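Local coordinates for protein alanine racemase (Oenococcus oeni PSU-1, PDB 3HUR) that belongs to the alanine racemase family, joining an N-terminal TIM-barrel-type domain to a mainly beta C-terminal domain in an assembly of four chains, at residues L73-Q77 against A78-L82; I105-S109 against L110-Q114; F288-D292 against G293-R297; V351-S355 against H356-D360. All coordinates share one frame; numbering follows the deposited sequence.

How the interactions relate
All four contacts are local, each made where the chain turns or changes structure. Interactions 1 and 2 belong to the barrel-type N-terminal part: 73-82 ends a helix with backbone bonds and an arginine, whereas 105-114 starts one with a serine cap and a tryptophan in apolar packing. Interactions 3 and 4 fall in the C-terminal part of the chain, yet their centres are about 34 Å apart; one is a type I turn leading into a 3-10 segment beside a sulfate, the other a beta hairpin. Each combines buried apolar groups with more exposed residues. Interactions 1, 3 and 4 reach other subunits, but no other chain of the assembly touches interaction 2, whose centre lies about 18 Å from that of interaction 4.

Interaction 1. Residues L73-Q77 against A78-L82; sequences LELRQ and ADLTL
Leu75 O accepts the N-H of Leu80 at 3.2 Å, and Arg76 O accepts that of Asp79 at 2.9 Å. With Asp79 at a positive phi of 74°, this is a Schellman motif, and it ends helix 69-77 ahead of strand 84-86 in the TIM-barrel-type domain. Ala78 N, at the point where the helical backbone gives out, is held by two weak bonds, to Glu74 O and to Leu75 O. The tightly packed side is mostly apolar. There Leu75 CD2 meets Leu80 CD1 at 3.6 Å as the two side chains cross obliquely. Helix 48-57 offers Ala52 to both leucines, while strand 63-66 adds Val66 to Leu75 and Leu64 to Leu80. Asp79 lies exposed on the looser side. Gln77 and Glu74, though at least partly exposed, reach across to the second subunit: Gln77 NE2 and OE1 bond to its Gly383 O and Tyr386 OH, respectively, and Glu74 forms a salt bridge with its Lys371. Arg76 links the helix to the loop. Its chain bends at chi2 (-68°), which turns the guanidinium alongside 80-82, with the carbonyl oxygens of Leu80 and Leu82 at its edge and near its plane. Further bonds from NE to His101 O and from NH2 to Asp102 O limit the rotation of the group. NH1 bonds to Leu80 O at 2.8 Å, from above that carbonyl's plane, and the guanidinium also grips the single oxygen Leu82 O end-on through NH1 and NH2, both from the same face of its carbonyl plane.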
loop_
_atom_site.group_PDB
_atom_site.type_symbol
_atom_site.label_atom_id
_atom_site.label_comp_id
_atom_site.label_asym_id
_atom_site.label_seq_id
_atom_site.Cartn_x
_atom_site.Cartn_y
_atom_site.Cartn_z
ATOM N N LEU A 73 -7.413 35.023 2.247
ATOM C CA LEU A 73 -6.523 35.865 3.055
ATOM C C LEU A 73 -5.049 35.734 2.660
ATOM O O LEU A 73 -4.386 36.736 2.496
ATOM C CB LEU A 73 -6.745 35.594 4.555
ATOM C CG LEU A 73 -8.196 35.903 5.025
ATOM C CD1 LEU A 73 -8.380 35.898 6.534
ATOM C CD2 LEU A 73 -8.694 37.209 4.503
ATOM N N GLU A 74 -4.573 34.514 2.423
ATOM C CA GLU A 74 -3.220 34.301 1.958
ATOM C C GLU A 74 -2.960 34.880 0.604
ATOM O O GLU A 74 -1.897 35.390 0.333
ATOM C CB GLU A 74 -2.914 32.796 1.830
ATOM C CG GLU A 74 -2.618 31.988 3.105
ATOM C CD GLU A 74 -2.431 30.471 2.780
ATOM O OE1 GLU A 74 -1.324 30.013 2.322
ATOM O OE2 GLU A 74 -3.427 29.759 2.946
ATOM N N LEU A 75 -3.872 34.670 -0.316
ATOM C CA LEU A 75 -3.758 35.275 -1.622
ATOM C C LEU A 75 -3.640 36.816 -1.458
ATOM O O LEU A 75 -2.832 37.465 -2.126
ATOM C CB LEU A 75 -4.964 34.868 -2.484
ATOM C CG LEU A 75 -5.018 33.438 -3.091
ATOM C CD1 LEU A 75 -6.423 33.091 -3.632
ATOM C CD2 LEU A 75 -4.009 33.332 -4.245
ATOM N N ARG A 76 -4.406 37.393 -0.535
ATOM C CA ARG A 76 -4.381 38.857 -0.342
ATOM C C ARG A 76 -3.022 39.300 0.150
ATOM O O ARG A 76 -2.441 40.220 -0.397
ATOM C CB ARG A 76 -5.474 39.335 0.629
ATOM C CG ARG A 76 -6.854 39.289 0.054
ATOM C CD ARG A 76 -7.006 40.319 -1.066
ATOM N NE ARG A 76 -8.359 40.304 -1.643
ATOM C CZ ARG A 76 -8.601 40.367 -2.935
ATOM N NH1 ARG A 76 -7.609 40.437 -3.792
ATOM N NH2 ARG A 76 -9.829 40.318 -3.393
ATOM N N GLN A 77 -2.522 38.605 1.174
ATOM C CA GLN A 77 -1.159 38.762 1.627
ATOM C C GLN A 77 -0.134 38.680 0.514
ATOM O O GLN A 77 0.901 39.329 0.611
ATOM C CB GLN A 77 -0.783 37.675 2.619
ATOM C CG GLN A 77 -1.213 37.906 4.045
ATOM C CD GLN A 77 -0.356 37.089 5.024
ATOM O OE1 GLN A 77 0.225 36.040 4.657
ATOM N NE2 GLN A 77 -0.274 37.564 6.265
ATOM N N ALA A 78 -0.368 37.854 -0.506
ATOM C CA ALA A 78 0.616 37.705 -1.599
ATOM C C ALA A 78 0.464 38.754 -2.677
ATOM O O ALA A 78 1.079 38.631 -3.742
ATOM C CB ALA A 78 0.546 36.341 -2.186
ATOM N N ASP A 79 -0.374 39.767 -2.399
ATOM C CA ASP A 79 -0.601 40.962 -3.255
ATOM C C ASP A 79 -1.427 40.679 -4.485
ATOM O O ASP A 79 -1.344 41.388 -5.485
ATOM C CB ASP A 79 0.710 41.667 -3.649
ATOM C CG ASP A 79 1.445 42.266 -2.447
ATOM O OD1 ASP A 79 0.791 42.780 -1.490
ATOM O OD2 ASP A 79 2.699 42.223 -2.462
ATOM N N LEU A 80 -2.259 39.655 -4.420
ATOM C CA LEU A 80 -3.278 39.486 -5.445
ATOM C C LEU A 80 -4.398 40.482 -5.204
ATOM O O LEU A 80 -4.875 40.620 -4.060
ATOM C CB LEU A 80 -3.776 38.047 -5.439
ATOM C CG LEU A 80 -2.672 37.274 -6.147
ATOM C CD1 LEU A 80 -2.083 36.194 -5.253
ATOM C CD2 LEU A 80 -3.148 36.805 -7.513
ATOM N N THR A 81 -4.797 41.184 -6.266
ATOM C CA THR A 81 -5.767 42.270 -6.139
ATOM C C THR A 81 -7.080 41.982 -6.826
ATOM O O THR A 81 -8.065 42.682 -6.570
ATOM C CB THR A 81 -5.213 43.591 -6.706
ATOM O OG1 THR A 81 -4.719 43.373 -8.032
ATOM C CG2 THR A 81 -4.082 44.116 -5.818
ATOM N N LEU A 82 -7.109 40.973 -7.693
ATOM C CA LEU A 82 -8.348 40.568 -8.329
ATOM C C LEU A 82 -9.363 40.238 -7.285
ATOM O O LEU A 82 -9.026 39.926 -6.136
ATOM C CB LEU A 82 -8.164 39.350 -9.195
ATOM C CG LEU A 82 -7.243 39.533 -10.389
ATOM C CD1 LEU A 82 -7.056 38.216 -11.078
ATOM C CD2 LEU A 82 -7.789 40.554 -11.333
#

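Interaction 2. Residues I105-S109 against L110-Q114; sequences ITIPS and LAWLQ
Leu110 starts the helix directly after Ser109, its side chain packed on Ala147 and Phe138. Ala111 follows on the exposed side, where its CB touches Ser109 OG at 3.7 Å. The next residue, Trp112, makes most of the contact. Its backbone N donates to Ser109 OG at 3.1 Å in a fairly straight bond (163° at the hydrogen), so Ser109 is the N-cap of helix 110-114. The serine can reach this N-H because chi1 (89°) holds OG between its own backbone N and carbonyl carbon. This is the crossing from strand to helix in the beta-alpha-beta unit of strand 103-107, helix 110-114 and strand 123-128, within the TIM-barrel-type domain. Trp112 CG stands opposite its backbone N (chi1 -179°), which sends the indole back along the incoming strand. Pro108 CD makes a CH-pi contact over one face, 3.8 Å from the centroid of the five-membered ring. Farther along the indole, Ile107 CG2 approaches CE3, and Ile105 CD1 comes to 3.8 Å from CZ2, both obliquely to the ring. The indole NE1 is satisfied by Trp90 O, and the rings of Trp90 and Tyr92 also meet Trp112. Leu113 continues the apolar side: its CG lies 3.8 Å from Ile107 CG2, and its CD1 and CD2 both touch Ile107 CD1. The pair is flanked by helix 141-153, with Ala147 against Leu113 and Ile151 against Ile107. Leu113 N also reaches Ser109 O in a weak bond of 3.5 Å.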
loop_
_atom_site.group_PDB
_atom_site.type_symbol
_atom_site.label_atom_id
_atom_site.label_comp_id
_atom_site.label_asym_id
_atom_site.label_seq_id
_atom_site.Cartn_x
_atom_site.Cartn_y
_atom_site.Cartn_z
ATOM N N ILE A 105 -18.893 36.365 -1.460
ATOM C CA ILE A 105 -19.427 35.182 -0.782
ATOM C C ILE A 105 -20.740 34.719 -1.435
ATOM O O ILE A 105 -21.370 35.465 -2.182
ATOM C CB ILE A 105 -19.601 35.397 0.732
ATOM C CG1 ILE A 105 -20.733 36.377 1.058
ATOM C CG2 ILE A 105 -18.270 35.884 1.376
ATOM C CD1 ILE A 105 -20.960 36.505 2.547
ATOM N N THR A 106 -21.094 33.456 -1.190
ATOM C CA THR A 106 -22.287 32.842 -1.726
ATOM C C THR A 106 -23.467 33.109 -0.782
ATOM O O THR A 106 -23.310 33.112 0.433
ATOM C CB THR A 106 -22.115 31.319 -1.947
ATOM O OG1 THR A 106 -21.580 31.060 -3.249
ATOM C CG2 THR A 106 -23.422 30.615 -1.865
ATOM N N ILE A 107 -24.633 33.380 -1.364
ATOM C CA ILE A 107 -25.836 33.484 -0.593
ATOM C C ILE A 107 -26.412 32.083 -0.544
ATOM O O ILE A 107 -26.721 31.498 -1.585
ATOM C CB ILE A 107 -26.881 34.411 -1.215
ATOM C CG1 ILE A 107 -26.308 35.805 -1.439
ATOM C CG2 ILE A 107 -28.067 34.478 -0.275
ATOM C CD1 ILE A 107 -27.307 36.822 -1.970
ATOM N N PRO A 108 -26.560 31.539 0.660
ATOM C CA PRO A 108 -26.902 30.145 0.765
ATOM C C PRO A 108 -28.386 29.853 0.838
ATOM O O PRO A 108 -28.791 28.723 0.534
ATOM C CB PRO A 108 -26.241 29.751 2.089
ATOM C CG PRO A 108 -26.396 30.942 2.904
ATOM C CD PRO A 108 -26.135 32.079 1.957
ATOM N N SER A 109 -29.173 30.841 1.285
ATOM C CA SER A 109 -30.605 30.658 1.592
ATOM C C SER A 109 -31.309 32.009 1.760
ATOM O O SER A 109 -30.672 32.972 2.177
ATOM C CB SER A 109 -30.775 29.840 2.891
ATOM O OG SER A 109 -30.798 30.693 4.026
ATOM N N LEU A 110 -32.621 32.058 1.485
ATOM C CA LEU A 110 -33.421 33.263 1.757
ATOM C C LEU A 110 -33.356 33.690 3.218
ATOM O O LEU A 110 -33.204 34.880 3.520
ATOM C CB LEU A 110 -34.889 33.104 1.325
ATOM C CG LEU A 110 -35.720 34.412 1.347
ATOM C CD1 LEU A 110 -35.194 35.403 0.337
ATOM C CD2 LEU A 110 -37.205 34.146 1.106
ATOM N N ALA A 111 -33.447 32.741 4.131
ATOM C CA ALA A 111 -33.335 33.084 5.563
ATOM C C ALA A 111 -32.068 33.931 5.870
ATOM O O ALA A 111 -32.128 34.977 6.552
ATOM C CB ALA A 111 -33.371 31.815 6.413
ATOM N N TRP A 112 -30.940 33.485 5.319
ATOM C CA TRP A 112 -29.639 34.139 5.513
ATOM C C TRP A 112 -29.673 35.610 5.107
ATOM O O TRP A 112 -29.117 36.458 5.789
ATOM C CB TRP A 112 -28.550 33.375 4.717
ATOM C CG TRP A 112 -27.143 33.932 4.847
ATOM C CD1 TRP A 112 -26.158 33.475 5.669
ATOM C CD2 TRP A 112 -26.584 35.048 4.137
ATOM N NE1 TRP A 112 -25.030 34.229 5.514
ATOM C CE2 TRP A 112 -25.267 35.209 4.590
ATOM C CE3 TRP A 112 -27.082 35.943 3.187
ATOM C CZ2 TRP A 112 -24.439 36.204 4.115
ATOM C CZ3 TRP A 112 -26.255 36.931 2.718
ATOM C CH2 TRP A 112 -24.947 37.051 3.177
ATOM N N LEU A 113 -30.312 35.897 3.974
ATOM C CA LEU A 113 -30.453 37.282 3.447
ATOM C C LEU A 113 -31.371 38.129 4.290
ATOM O O LEU A 113 -31.100 39.292 4.515
ATOM C CB LEU A 113 -31.021 37.286 2.024
ATOM C CG LEU A 113 -30.067 37.523 0.864
ATOM C CD1 LEU A 113 -30.868 37.612 -0.452
ATOM C CD2 LEU A 113 -29.246 38.773 1.104
ATOM N N GLN A 114 -32.473 37.542 4.726
ATOM C CA GLN A 114 -33.454 38.270 5.530
ATOM C C GLN A 114 -32.858 38.664 6.857
ATOM O O GLN A 114 -33.130 39.754 7.336
ATOM C CB GLN A 114 -34.728 37.440 5.769
ATOM C CG GLN A 114 -35.509 37.152 4.503
ATOM C CD GLN A 114 -36.514 36.023 4.666
ATOM O OE1 GLN A 114 -36.499 35.290 5.657
ATOM N NE2 GLN A 114 -37.382 35.867 3.675
#

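Interaction 3. Residues F288-D292 against G293-R297; sequences FGYND and GWLRR. With SO4 (sulfate ion), chain C.
Asp292 CB sits over one face of the Trp294 indole, 3.7 Å from the centroid of the five-membered ring and 25° off its normal, a CH-pi contact. The two side chains run side by side, the carboxylate tilted 26° from the ring. At the far end of the indole, CH2 lies above the face of the Phe288 ring, 3.9 Å from Phe288 CG. Leu295 N donates to Asp292 O at 2.7 Å, closing the first 3-10 turn, and Leu295 CD1 packs on Phe288 CD1 at 3.8 Å. One shell out, the Asp292 carboxylate is positioned by Gly289 N, which bonds to the anti lone pair of OD2 at 3.2 Å. A type I turn from Gly289 to Asp292 brings these residues together. A sulfate ion, probably from the crystallisation liquor, lies at the N-terminal end of the 3-10 segment: Gly293 N bonds to its O1 at 2.7 Å, Trp294 N lies close to O4, and Arg369 NH2 holds the same anion. The whole loop joins strands 281-286 and 298-299; Phe288, Trp294 and Leu295 all pack on Leu337 of strand 334-339, and Phe288 and Trp294 also touch Thr10 of strand 10-15.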
loop_
_atom_site.group_PDB
_atom_site.type_symbol
_atom_site.label_atom_id
_atom_site.label_comp_id
_atom_site.label_asym_id
_atom_site.label_seq_id
_atom_site.Cartn_x
_atom_site.Cartn_y
_atom_site.Cartn_z
ATOM N N PHE A 288 15.450 8.036 -8.714
ATOM C CA PHE A 288 14.175 7.570 -8.244
ATOM C C PHE A 288 13.985 6.088 -8.455
ATOM O O PHE A 288 14.581 5.472 -9.318
ATOM C CB PHE A 288 13.050 8.340 -8.924
ATOM C CG PHE A 288 13.107 8.307 -10.412
ATOM C CD1 PHE A 288 12.519 7.292 -11.104
ATOM C CD2 PHE A 288 13.760 9.300 -11.113
ATOM C CE1 PHE A 288 12.565 7.258 -12.471
ATOM C CE2 PHE A 288 13.790 9.291 -12.501
ATOM C CZ PHE A 288 13.196 8.257 -13.171
ATOM N N GLY A 289 13.077 5.533 -7.668
ATOM C CA GLY A 289 12.657 4.152 -7.840
ATOM C C GLY A 289 11.402 3.866 -7.077
ATOM O O GLY A 289 10.619 4.763 -6.804
ATOM N N TYR A 290 11.231 2.623 -6.653
ATOM C CA TYR A 290 9.948 2.206 -6.099
ATOM C C TYR A 290 9.603 2.811 -4.770
ATOM O O TYR A 290 8.513 2.569 -4.306
ATOM C CB TYR A 290 9.857 0.678 -6.012
ATOM C CG TYR A 290 9.819 0.030 -7.375
ATOM C CD1 TYR A 290 8.703 0.156 -8.195
ATOM C CD2 TYR A 290 10.890 -0.727 -7.842
ATOM C CE1 TYR A 290 8.677 -0.434 -9.460
ATOM C CE2 TYR A 290 10.867 -1.320 -9.095
ATOM C CZ TYR A 290 9.771 -1.177 -9.901
ATOM O OH TYR A 290 9.772 -1.799 -11.149
ATOM N N ASN A 291 10.534 3.528 -4.130
ATOM C CA ASN A 291 10.225 4.320 -2.930
ATOM C C ASN A 291 9.241 5.396 -3.264
ATOM O O ASN A 291 8.630 5.944 -2.354
ATOM C CB ASN A 291 11.435 5.102 -2.431
ATOM C CG ASN A 291 12.096 4.477 -1.263
ATOM O OD1 ASN A 291 11.534 3.573 -0.642
ATOM N ND2 ASN A 291 13.317 4.957 -0.932
ATOM N N ASP A 292 9.180 5.764 -4.547
ATOM C CA ASP A 292 8.412 6.906 -4.982
ATOM C C ASP A 292 7.064 6.448 -5.477
ATOM O O ASP A 292 6.931 5.922 -6.590
ATOM C CB ASP A 292 9.159 7.669 -6.077
ATOM C CG ASP A 292 10.497 8.245 -5.579
ATOM O OD1 ASP A 292 10.465 9.091 -4.682
ATOM O OD2 ASP A 292 11.574 7.864 -6.093
ATOM N N GLY A 293 6.067 6.654 -4.636
ATOM C CA GLY A 293 4.736 6.223 -4.918
ATOM C C GLY A 293 4.195 6.828 -6.172
ATOM O O GLY A 293 3.445 6.188 -6.848
ATOM N N TRP A 294 4.575 8.045 -6.507
ATOM C CA TRP A 294 4.189 8.583 -7.782
ATOM C C TRP A 294 4.680 7.762 -8.970
ATOM O O TRP A 294 4.204 7.942 -10.095
ATOM C CB TRP A 294 4.698 10.034 -7.940
ATOM C CG TRP A 294 6.207 10.250 -7.817
ATOM C CD1 TRP A 294 6.888 10.675 -6.690
ATOM C CD2 TRP A 294 7.204 10.065 -8.833
ATOM N NE1 TRP A 294 8.208 10.775 -6.962
ATOM C CE2 TRP A 294 8.438 10.415 -8.268
ATOM C CE3 TRP A 294 7.165 9.669 -10.157
ATOM C CZ2 TRP A 294 9.637 10.341 -8.973
ATOM C CZ3 TRP A 294 8.367 9.597 -10.888
ATOM C CH2 TRP A 294 9.588 9.923 -10.283
ATOM N N LEU A 295 5.666 6.896 -8.772
ATOM C CA LEU A 295 6.280 6.232 -9.937
ATOM C C LEU A 295 5.267 5.310 -10.585
ATOM O O LEU A 295 5.327 5.066 -11.802
ATOM C CB LEU A 295 7.560 5.446 -9.584
ATOM C CG LEU A 295 8.333 4.884 -10.777
ATOM C CD1 LEU A 295 8.955 5.989 -11.599
ATOM C CD2 LEU A 295 9.395 3.937 -10.325
ATOM N N ARG A 296 4.311 4.839 -9.783
ATOM C CA ARG A 296 3.376 3.866 -10.305
ATOM C C ARG A 296 2.347 4.468 -11.256
ATOM O O ARG A 296 1.573 3.713 -11.813
ATOM C CB ARG A 296 2.766 2.979 -9.198
ATOM C CG ARG A 296 1.560 3.510 -8.454
ATOM C CD ARG A 296 1.459 2.856 -7.036
ATOM N NE ARG A 296 0.979 3.813 -6.004
ATOM C CZ ARG A 296 1.383 3.840 -4.718
ATOM N NH1 ARG A 296 2.297 2.979 -4.250
ATOM N NH2 ARG A 296 0.909 4.771 -3.890
ATOM N N ARG A 297 2.364 5.782 -11.513
ATOM C CA ARG A 297 1.565 6.321 -12.597
ATOM C C ARG A 297 2.365 6.583 -13.864
ATOM O O ARG A 297 1.800 7.085 -14.860
ATOM C CB ARG A 297 0.820 7.593 -12.181
ATOM C CG ARG A 297 1.612 8.870 -12.149
ATOM C CD ARG A 297 0.716 10.093 -12.338
ATOM N NE ARG A 297 -0.233 10.340 -11.236
ATOM C CZ ARG A 297 -1.331 11.102 -11.356
ATOM N NH1 ARG A 297 -1.599 11.703 -12.502
ATOM N NH2 ARG A 297 -2.156 11.290 -10.317
HETATM S S SO4 C . 4.744 9.763 -2.975
HETATM O O1 SO4 C . 5.880 8.823 -3.018
HETATM O O2 SO4 C . 4.098 9.354 -1.718
HETATM O O3 SO4 C . 5.225 11.202 -3.092
HETATM O O4 SO4 C . 3.864 9.530 -4.132
#

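Interaction 4. Residues V351-S355 against H356-D360; sequences VANYS and HTIVD
Tyr354 CG stands opposite its carbonyl carbon (chi1 -59°), and Val359, with chi1 at -177°, sets CG2 likewise anti to its own. With these torsions Val359 CG2 meets the edge of the tyrosine ring, near its plane, 4.2 Å from CE2. Ala352 CB packs on Val359 CB on this face of the hairpin, within 4.1 Å. The opposite face carries Asn353 beside Ile358, OD1 against CG1 at 3.8 Å, and Val351 beside Asp360, CG1 against the carboxylate. Ala352 and Val359 form the hydrogen-bonded pair: Ala352 N donates to Val359 O at 2.8 Å, and Val359 N returns the bond to Ala352 O. Nearer the turn, Tyr354 N donates to Thr357 O at 3.0 Å, while the return bond from Thr357 N to Tyr354 O is long and weak. Ser355 and His356, both exposed, make the bend, and Ser355 OG lies over one face of the imidazole. Arg135 holds the bend through bonds to Tyr354 O and Ser355 O. Across the interface, Tyr354 OH bonds to Gln320 and Thr357 OG1 to Ala258 O of the second subunit, and Tyr271 of the fourth subunit meets the Tyr354 ring edge-to-face. Thr357 to Val359 also pair in parallel with a strand of the second subunit, so this beta hairpin, in which the two-residue loop Ser355-His356 connects strands 347-353 and 357-364, continues a sheet between chains.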
loop_
_atom_site.group_PDB
_atom_site.type_symbol
_atom_site.label_atom_id
_atom_site.label_comp_id
_atom_site.label_asym_id
_atom_site.label_seq_id
_atom_site.Cartn_x
_atom_site.Cartn_y
_atom_site.Cartn_z
ATOM N N VAL A 351 -16.914 13.805 -1.188
ATOM C CA VAL A 351 -17.998 14.554 -0.529
ATOM C C VAL A 351 -18.839 13.691 0.447
ATOM O O VAL A 351 -19.012 12.516 0.260
ATOM C CB VAL A 351 -18.937 15.264 -1.547
ATOM C CG1 VAL A 351 -18.152 15.754 -2.798
ATOM C CG2 VAL A 351 -20.002 14.342 -1.956
ATOM N N ALA A 352 -19.355 14.291 1.495
ATOM C CA ALA A 352 -20.176 13.556 2.430
ATOM C C ALA A 352 -21.293 14.468 2.831
ATOM O O ALA A 352 -21.087 15.653 3.000
ATOM C CB ALA A 352 -19.391 13.150 3.627
ATOM N N ASN A 353 -22.498 13.948 2.931
ATOM C CA ASN A 353 -23.633 14.788 3.301
ATOM C C ASN A 353 -24.196 14.330 4.618
ATOM O O ASN A 353 -24.429 13.146 4.819
ATOM C CB ASN A 353 -24.714 14.810 2.196
ATOM C CG ASN A 353 -24.325 15.718 1.029
ATOM O OD1 ASN A 353 -24.683 16.902 1.010
ATOM N ND2 ASN A 353 -23.560 15.174 0.061
ATOM N N TYR A 354 -24.391 15.278 5.508
ATOM C CA TYR A 354 -24.980 15.014 6.803
ATOM C C TYR A 354 -26.096 16.028 7.080
ATOM O O TYR A 354 -26.287 16.990 6.344
ATOM C CB TYR A 354 -23.913 15.086 7.920
ATOM C CG TYR A 354 -22.801 14.115 7.724
ATOM C CD1 TYR A 354 -22.984 12.793 8.045
ATOM C CD2 TYR A 354 -21.568 14.505 7.180
ATOM C CE1 TYR A 354 -21.963 11.867 7.853
ATOM C CE2 TYR A 354 -20.536 13.582 7.010
ATOM C CZ TYR A 354 -20.755 12.273 7.323
ATOM O OH TYR A 354 -19.825 11.309 7.155
ATOM N N SER A 355 -26.810 15.801 8.167
ATOM C CA SER A 355 -27.976 16.573 8.489
ATOM C C SER A 355 -27.726 18.080 8.341
ATOM O O SER A 355 -28.419 18.750 7.600
ATOM C CB SER A 355 -28.411 16.228 9.907
ATOM O OG SER A 355 -29.590 16.938 10.219
ATOM N N HIS A 356 -26.703 18.594 9.009
ATOM C CA HIS A 356 -26.427 20.042 9.038
ATOM C C HIS A 356 -25.107 20.485 8.345
ATOM O O HIS A 356 -24.729 21.667 8.414
ATOM C CB HIS A 356 -26.439 20.528 10.505
ATOM C CG HIS A 356 -27.794 20.476 11.160
ATOM N ND1 HIS A 356 -28.069 19.667 12.249
ATOM C CD2 HIS A 356 -28.954 21.132 10.879
ATOM C CE1 HIS A 356 -29.333 19.833 12.611
ATOM N NE2 HIS A 356 -29.891 20.720 11.800
ATOM N N THR A 357 -24.432 19.570 7.651
ATOM C CA THR A 357 -23.100 19.853 7.160
ATOM C C THR A 357 -22.812 19.096 5.858
ATOM O O THR A 357 -23.358 18.047 5.637
ATOM C CB THR A 357 -22.075 19.578 8.296
ATOM O OG1 THR A 357 -21.256 18.448 8.009
ATOM C CG2 THR A 357 -22.801 19.315 9.586
ATOM N N ILE A 358 -22.008 19.682 4.983
ATOM C CA ILE A 358 -21.592 19.067 3.733
ATOM C C ILE A 358 -20.086 19.090 3.774
ATOM O O ILE A 358 -19.511 20.151 3.955
ATOM C CB ILE A 358 -21.954 19.916 2.513
ATOM C CG1 ILE A 358 -23.450 20.184 2.447
ATOM C CG2 ILE A 358 -21.438 19.284 1.215
ATOM C CD1 ILE A 358 -23.798 21.446 1.631
ATOM N N VAL A 359 -19.443 17.940 3.619
ATOM C CA VAL A 359 -18.002 17.871 3.602
ATOM C C VAL A 359 -17.600 17.697 2.150
ATOM O O VAL A 359 -18.068 16.759 1.519
ATOM C CB VAL A 359 -17.512 16.700 4.423
ATOM C CG1 VAL A 359 -15.984 16.676 4.472
ATOM C CG2 VAL A 359 -18.083 16.760 5.833
ATOM N N ASP A 360 -16.800 18.631 1.618
ATOM C CA ASP A 360 -16.287 18.571 0.246
ATOM C C ASP A 360 -14.743 18.698 0.213
ATOM O O ASP A 360 -14.224 19.785 0.085
ATOM C CB ASP A 360 -16.909 19.683 -0.624
ATOM C CG ASP A 360 -16.676 19.465 -2.132
ATOM O OD1 ASP A 360 -15.681 18.835 -2.512
ATOM O OD2 ASP A 360 -17.493 19.920 -2.977
#